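Local coordinates for response regulator (PDB 7KPO), which probably binds DNA, being the DNA-binding domain of the sensor histidine kinase ChiS, which carries it in addition to its signalling parts, at residues M8-V13 against L64-W70; L74-D78 against R98-Q102. All coordinates share one frame; numbering follows the deposited sequence. Where two conformers were deposited one is given.

Contact 1: M8-V13 against L64-W70. With SO4 (sulfate ion), chain B.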
loop_
_atom_site.group_PDB
_atom_site.type_symbol
_atom_site.label_atom_id
_atom_site.label_comp_id
_atom_site.label_asym_id
_atom_site.label_seq_id
_atom_site.Cartn_x
_atom_site.Cartn_y
_atom_site.Cartn_z
HETATM N N MSE A 8 0.955 18.169 14.108
HETATM C CA MSE A 8 0.762 17.978 12.681
HETATM C C MSE A 8 2.050 18.302 11.921
HETATM O O MSE A 8 2.435 17.567 11.015
HETATM C CB MSE A 8 -0.406 18.846 12.202
HETATM C CG MSE A 8 -1.754 18.353 12.685
HETATM SE SE MSE A 8 -3.175 19.660 12.398
HETATM C CE MSE A 8 -2.913 20.116 10.517
ATOM N N ARG A 9 2.719 19.398 12.300
ATOM C CA ARG A 9 3.951 19.811 11.637
ATOM C C ARG A 9 5.060 18.778 11.899
ATOM O O ARG A 9 5.802 18.446 10.960
ATOM C CB ARG A 9 4.331 21.225 12.094
ATOM C CG ARG A 9 3.350 22.295 11.627
ATOM C CD ARG A 9 3.589 23.673 12.220
ATOM N NE ARG A 9 4.832 24.269 11.749
ATOM C CZ ARG A 9 4.991 24.892 10.585
ATOM N NH1 ARG A 9 3.978 25.019 9.743
ATOM N NH2 ARG A 9 6.175 25.378 10.259
ATOM N N ALA A 10 5.176 18.291 13.134
ATOM C CA ALA A 10 6.202 17.275 13.455
ATOM C C ALA A 10 5.939 15.987 12.668
ATOM O O ALA A 10 6.895 15.389 12.156
ATOM C CB ALA A 10 6.206 17.017 14.936
ATOM N N VAL A 11 4.681 15.566 12.592
ATOM C CA VAL A 11 4.343 14.323 11.848
ATOM C C VAL A 11 4.624 14.533 10.354
ATOM O O VAL A 11 5.124 13.606 9.706
ATOM C CB VAL A 11 2.887 13.907 12.121
ATOM C CG1 VAL A 11 2.466 12.745 11.243
ATOM C CG2 VAL A 11 2.681 13.568 13.588
ATOM N N LEU A 12 4.336 15.727 9.831
ATOM C CA LEU A 12 4.556 16.005 8.387
ATOM C C LEU A 12 6.046 15.840 8.052
ATOM O O LEU A 12 6.361 15.237 7.016
ATOM C CB LEU A 12 4.062 17.421 8.071
ATOM C CG LEU A 12 3.789 17.711 6.595
ATOM C CD1 LEU A 12 2.580 16.935 6.109
ATOM C CD2 LEU A 12 3.568 19.196 6.368
ATOM N N VAL A 13 6.932 16.351 8.909
ATOM C CA VAL A 13 8.395 16.245 8.649
ATOM C C VAL A 13 8.825 14.777 8.745
ATOM O O VAL A 13 9.593 14.315 7.881
ATOM C CB VAL A 13 9.205 17.154 9.588
ATOM C CG1 VAL A 13 10.694 16.863 9.490
ATOM C CG2 VAL A 13 8.921 18.627 9.324
ATOM N N LEU A 64 10.245 24.143 7.781
ATOM C CA LEU A 64 8.889 23.835 7.269
ATOM C C LEU A 64 8.130 25.144 7.071
ATOM O O LEU A 64 8.072 25.967 7.982
ATOM C CB LEU A 64 8.179 22.928 8.273
ATOM C CG LEU A 64 6.783 22.483 7.852
ATOM C CD1 LEU A 64 6.849 21.554 6.646
ATOM C CD2 LEU A 64 6.073 21.813 9.010
ATOM N N PRO A 65 7.515 25.388 5.891
ATOM C CA PRO A 65 6.788 26.635 5.674
ATOM C C PRO A 65 5.683 26.909 6.703
ATOM O O PRO A 65 5.112 25.984 7.263
ATOM C CB PRO A 65 6.182 26.456 4.275
ATOM C CG PRO A 65 7.153 25.519 3.591
ATOM C CD PRO A 65 7.554 24.547 4.683
ATOM N N LYS A 66 5.415 28.194 6.917
ATOM C CA LYS A 66 4.333 28.627 7.836
ATOM C C LYS A 66 3.016 28.021 7.343
ATOM O O LYS A 66 2.193 27.636 8.188
ATOM C CB LYS A 66 4.284 30.157 7.869
ATOM C CG LYS A 66 3.190 30.771 8.734
ATOM C CD LYS A 66 3.242 32.289 8.796
ATOM C CE LYS A 66 3.102 32.965 7.446
ATOM N NZ LYS A 66 1.815 32.631 6.790
ATOM N N THR A 67 2.857 27.938 6.018
ATOM C CA THR A 67 1.651 27.366 5.364
ATOM C C THR A 67 2.053 26.100 4.612
ATOM O O THR A 67 2.389 26.153 3.433
ATOM C CB THR A 67 0.993 28.366 4.404
ATOM O OG1 THR A 67 0.649 29.527 5.159
ATOM C CG2 THR A 67 -0.240 27.817 3.718
ATOM N N PRO A 68 2.072 24.920 5.266
ATOM C CA PRO A 68 2.419 23.686 4.568
ATOM C C PRO A 68 1.341 23.296 3.548
ATOM O O PRO A 68 0.175 23.549 3.796
ATOM C CB PRO A 68 2.481 22.621 5.671
ATOM C CG PRO A 68 2.561 23.417 6.960
ATOM C CD PRO A 68 1.808 24.699 6.691
ATOM N N ARG A 69 1.763 22.712 2.428
ATOM C CA ARG A 69 0.807 22.194 1.416
ATOM C C ARG A 69 0.493 20.741 1.802
ATOM O O ARG A 69 1.069 19.816 1.226
ATOM C CB ARG A 69 1.392 22.341 0.012
ATOM C CG ARG A 69 1.587 23.781 -0.437
ATOM C CD ARG A 69 2.009 23.818 -1.894
ATOM N NE ARG A 69 2.191 25.158 -2.438
ATOM C CZ ARG A 69 1.261 25.862 -3.081
ATOM N NH1 ARG A 69 0.050 25.366 -3.274
ATOM N NH2 ARG A 69 1.549 27.068 -3.540
ATOM N N TRP A 70 -0.408 20.565 2.770
ATOM C CA TRP A 70 -0.778 19.232 3.309
ATOM C C TRP A 70 -1.166 18.256 2.196
ATOM O O TRP A 70 -0.737 17.095 2.259
ATOM C CB TRP A 70 -1.918 19.373 4.323
ATOM C CG TRP A 70 -1.593 20.325 5.430
ATOM C CD1 TRP A 70 -1.942 21.641 5.497
ATOM C CD2 TRP A 70 -0.802 20.062 6.604
ATOM N NE1 TRP A 70 -1.447 22.207 6.638
ATOM C CE2 TRP A 70 -0.750 21.266 7.340
ATOM C CE3 TRP A 70 -0.158 18.933 7.117
ATOM C CZ2 TRP A 70 -0.063 21.374 8.547
ATOM C CZ3 TRP A 70 0.515 19.039 8.315
ATOM C CH2 TRP A 70 0.559 20.243 9.017
HETATM S S SO4 B . -2.266 22.054 -2.248
HETATM O O1 SO4 B . -2.762 21.755 -3.564
HETATM O O2 SO4 B . -1.469 20.963 -1.757
HETATM O O3 SO4 B . -3.388 22.262 -1.371
HETATM O O4 SO4 B . -1.465 23.248 -2.280
#
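Arg9, on helix 2-27, reaches across to the irregular chain at 64-70 and takes hold of its carbonyls. Its side chain passes Leu64 at a slant: CB lies 3.6 Å from Leu64 CD2, and CG and NE stay near the same methyl. The chain then bends at chi3 (68°), which folds the guanidinium back over Leu64, so that CD2 sits beneath the centre of one face. At the end, NH1 and NH2 converge end-on on a single acceptor, Pro65 O. Arg9 NH1 gives the shorter and straighter bond to Pro65 O (2.9 Å, 154°); Arg9 NH2 approaches it from above the carbonyl plane and adds a weak bond to Leu64 O. Arginine suits the place because its long arm is apolar and its flat tip can serve several carbonyls of a chain that forms no helix.

Beside it, Trp70 is held between apolar groups. In the conformers given, selenomethionine Met8 lays its CE over the six-membered ring, 3.9 Å from the centroid, a CH-pi contact, and Leu12 CD1 lies 3.5 Å from Trp70 CE3 while its CD2 makes an off-centre CH-pi contact and touches Pro68 CB, which lies over the opposite face from Met8 CE, toward its rim.

The contact thus fastens the loop between helices 53-57 and 70-83 onto helix 2-27, with Tyr58 packing against Leu12 and Leu64, and Leu105 of helix 89-106 reaching Met8.

Contact 2: L74-D78 against R98-Q102. With SO4 (sulfate ion), chain D.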
loop_
_atom_site.group_PDB
_atom_site.type_symbol
_atom_site.label_atom_id
_atom_site.label_comp_id
_atom_site.label_asym_id
_atom_site.label_seq_id
_atom_site.Cartn_x
_atom_site.Cartn_y
_atom_site.Cartn_z
ATOM N N LEU A 74 0.511 14.699 1.237
ATOM C CA LEU A 74 -0.221 13.402 1.179
ATOM C C LEU A 74 -0.087 12.791 -0.222
ATOM O O LEU A 74 0.085 11.570 -0.314
ATOM C CB LEU A 74 -1.686 13.609 1.574
ATOM C CG LEU A 74 -1.923 13.916 3.050
ATOM C CD1 LEU A 74 -3.374 14.284 3.295
ATOM C CD2 LEU A 74 -1.522 12.745 3.929
ATOM N N ASN A 75 -0.130 13.616 -1.272
ATOM C CA ASN A 75 0.033 13.105 -2.659
ATOM C C ASN A 75 1.439 12.517 -2.825
ATOM O O ASN A 75 1.591 11.544 -3.570
ATOM C CB ASN A 75 -0.210 14.191 -3.706
ATOM C CG ASN A 75 -1.659 14.612 -3.794
ATOM O OD1 ASN A 75 -2.547 13.889 -3.353
ATOM N ND2 ASN A 75 -1.896 15.776 -4.369
ATOM N N SER A 76 2.426 13.108 -2.155
ATOM C CA SER A 76 3.827 12.622 -2.201
ATOM C C SER A 76 3.919 11.239 -1.544
ATOM O O SER A 76 4.545 10.331 -2.122
ATOM C CB SER A 76 4.746 13.597 -1.528
ATOM O OG SER A 76 4.750 14.842 -2.206
ATOM N N LEU A 77 3.337 11.099 -0.347
ATOM C CA LEU A 77 3.338 9.789 0.348
ATOM C C LEU A 77 2.634 8.756 -0.545
ATOM O O LEU A 77 3.157 7.641 -0.698
ATOM C CB LEU A 77 2.633 9.910 1.705
ATOM C CG LEU A 77 3.161 10.979 2.665
ATOM C CD1 LEU A 77 2.378 10.962 3.965
ATOM C CD2 LEU A 77 4.639 10.802 2.955
ATOM N N ASP A 78 1.500 9.125 -1.144
ATOM C CA ASP A 78 0.736 8.189 -2.016
ATOM C C ASP A 78 1.568 7.807 -3.248
ATOM O O ASP A 78 1.570 6.626 -3.622
ATOM C CB ASP A 78 -0.601 8.796 -2.439
ATOM C CG ASP A 78 -1.614 8.928 -1.314
ATOM O OD1 ASP A 78 -1.392 8.329 -0.246
ATOM O OD2 ASP A 78 -2.609 9.646 -1.512
ATOM N N ARG A 98 1.067 8.344 7.466
ATOM C CA ARG A 98 0.035 8.878 6.534
ATOM C C ARG A 98 -1.321 8.858 7.251
ATOM O O ARG A 98 -2.039 9.868 7.212
ATOM C CB ARG A 98 -0.047 8.040 5.250
ATOM C CG ARG A 98 -1.222 8.391 4.340
ATOM C CD ARG A 98 -1.252 7.638 3.016
ATOM N NE ARG A 98 -1.325 6.184 3.114
ATOM C CZ ARG A 98 -1.358 5.351 2.071
ATOM N NH1 ARG A 98 -1.325 5.815 0.829
ATOM N NH2 ARG A 98 -1.422 4.049 2.275
ATOM N N ASP A 99 -1.659 7.735 7.883
ATOM C CA ASP A 99 -2.968 7.634 8.580
ATOM C C ASP A 99 -3.040 8.639 9.729
ATOM O O ASP A 99 -4.101 9.241 9.936
ATOM C CB ASP A 99 -3.217 6.218 9.097
ATOM C CG ASP A 99 -3.651 5.243 8.019
ATOM O OD1 ASP A 99 -3.621 5.633 6.830
ATOM O OD2 ASP A 99 -4.049 4.117 8.378
ATOM N N LYS A 100 -1.928 8.833 10.435
ATOM C CA LYS A 100 -1.896 9.792 11.569
ATOM C C LYS A 100 -2.204 11.196 11.029
ATOM O O LYS A 100 -3.108 11.863 11.567
ATOM C CB LYS A 100 -0.529 9.706 12.253
ATOM C CG LYS A 100 -0.374 10.490 13.547
ATOM C CD LYS A 100 1.018 10.357 14.136
ATOM C CE LYS A 100 1.190 11.041 15.476
ATOM N NZ LYS A 100 0.311 10.444 16.508
ATOM N N LEU A 101 -1.498 11.613 9.977
ATOM C CA LEU A 101 -1.738 12.953 9.379
ATOM C C LEU A 101 -3.205 13.088 8.977
ATOM O O LEU A 101 -3.828 14.103 9.332
ATOM C CB LEU A 101 -0.854 13.127 8.143
ATOM C CG LEU A 101 0.614 13.403 8.430
ATOM C CD1 LEU A 101 1.433 13.368 7.148
ATOM C CD2 LEU A 101 0.765 14.740 9.140
ATOM N N GLN A 102 -3.726 12.095 8.257
ATOM C CA GLN A 102 -5.126 12.179 7.773
ATOM C C GLN A 102 -6.090 12.372 8.948
ATOM O O GLN A 102 -6.998 13.213 8.851
ATOM C CB GLN A 102 -5.512 10.910 7.020
ATOM C CG GLN A 102 -4.806 10.751 5.686
ATOM C CD GLN A 102 -5.069 9.401 5.064
ATOM O OE1 GLN A 102 -5.512 8.461 5.726
ATOM N NE2 GLN A 102 -4.770 9.286 3.782
HETATM S S SO4 D . -0.717 1.741 -0.647
HETATM O O1 SO4 D . -1.475 0.576 -1.025
HETATM O O2 SO4 D . -0.048 1.499 0.610
HETATM O O3 SO4 D . -1.605 2.862 -0.499
HETATM O O4 SO4 D . 0.254 2.021 -1.675
#
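Leucines meet between helices 70-83 and 89-106, which run nearly antiparallel (156° between the short segments) with axes 11.2 Å apart. At that spacing the methyls of Leu74 and Leu77 do the reaching: Leu77 CD1 touches Leu101 CD1 at 4.1 Å, in the conformer given, and lies against Arg98 CB, and Leu74 CD2 rests near Leu101 CB and Gln102 CG. Leucine fits here because its branched end can span the gap.

The charged contact is a salt bridge, with Arg98 NH1 2.7 Å from Asp78 OD1. The N-H points fairly straight at the oxygen (158°), which lies in the guanidinium plane, although the donor stands above the carboxylate plane and the two planes are 63° apart. Arg98 leaves its helix with CG anti to the backbone N and turns at chi3, which carries its tip across to Asp78.

Ligand bonds complete the set: NH1 and NH2 of Arg98 both donate to sulfate O3, the NH2 bond being 3.0 Å. Arg91 of both subunits and Lys85 of the second subunit also bind this ion.

One guanidinium therefore serves two anions, Asp78 and sulfate, and the negative ion probably offsets the positive charge gathered where the subunits meet.

Overall arrangement
Both contacts lean on the same three helices. Contact 1 ties helix 2-27 to the chain leading into helix 70-83, and contact 2 then pairs that helix with helix 89-106; their centres are 12 Å apart. They meet directly where Val11 CG1 of helix 2-27 packs at 3.4 Å from Leu101 CD2 in the conformer given, so Leu101 touches both Leu77 and Val11. A sulfate lies by each: one is bound by Arg69 together with Arg71 and Thr72, the other, between the subunits, by Arg98. Both ions probably come from the crystallisation liquor; whether either position is used for DNA phosphates remains open.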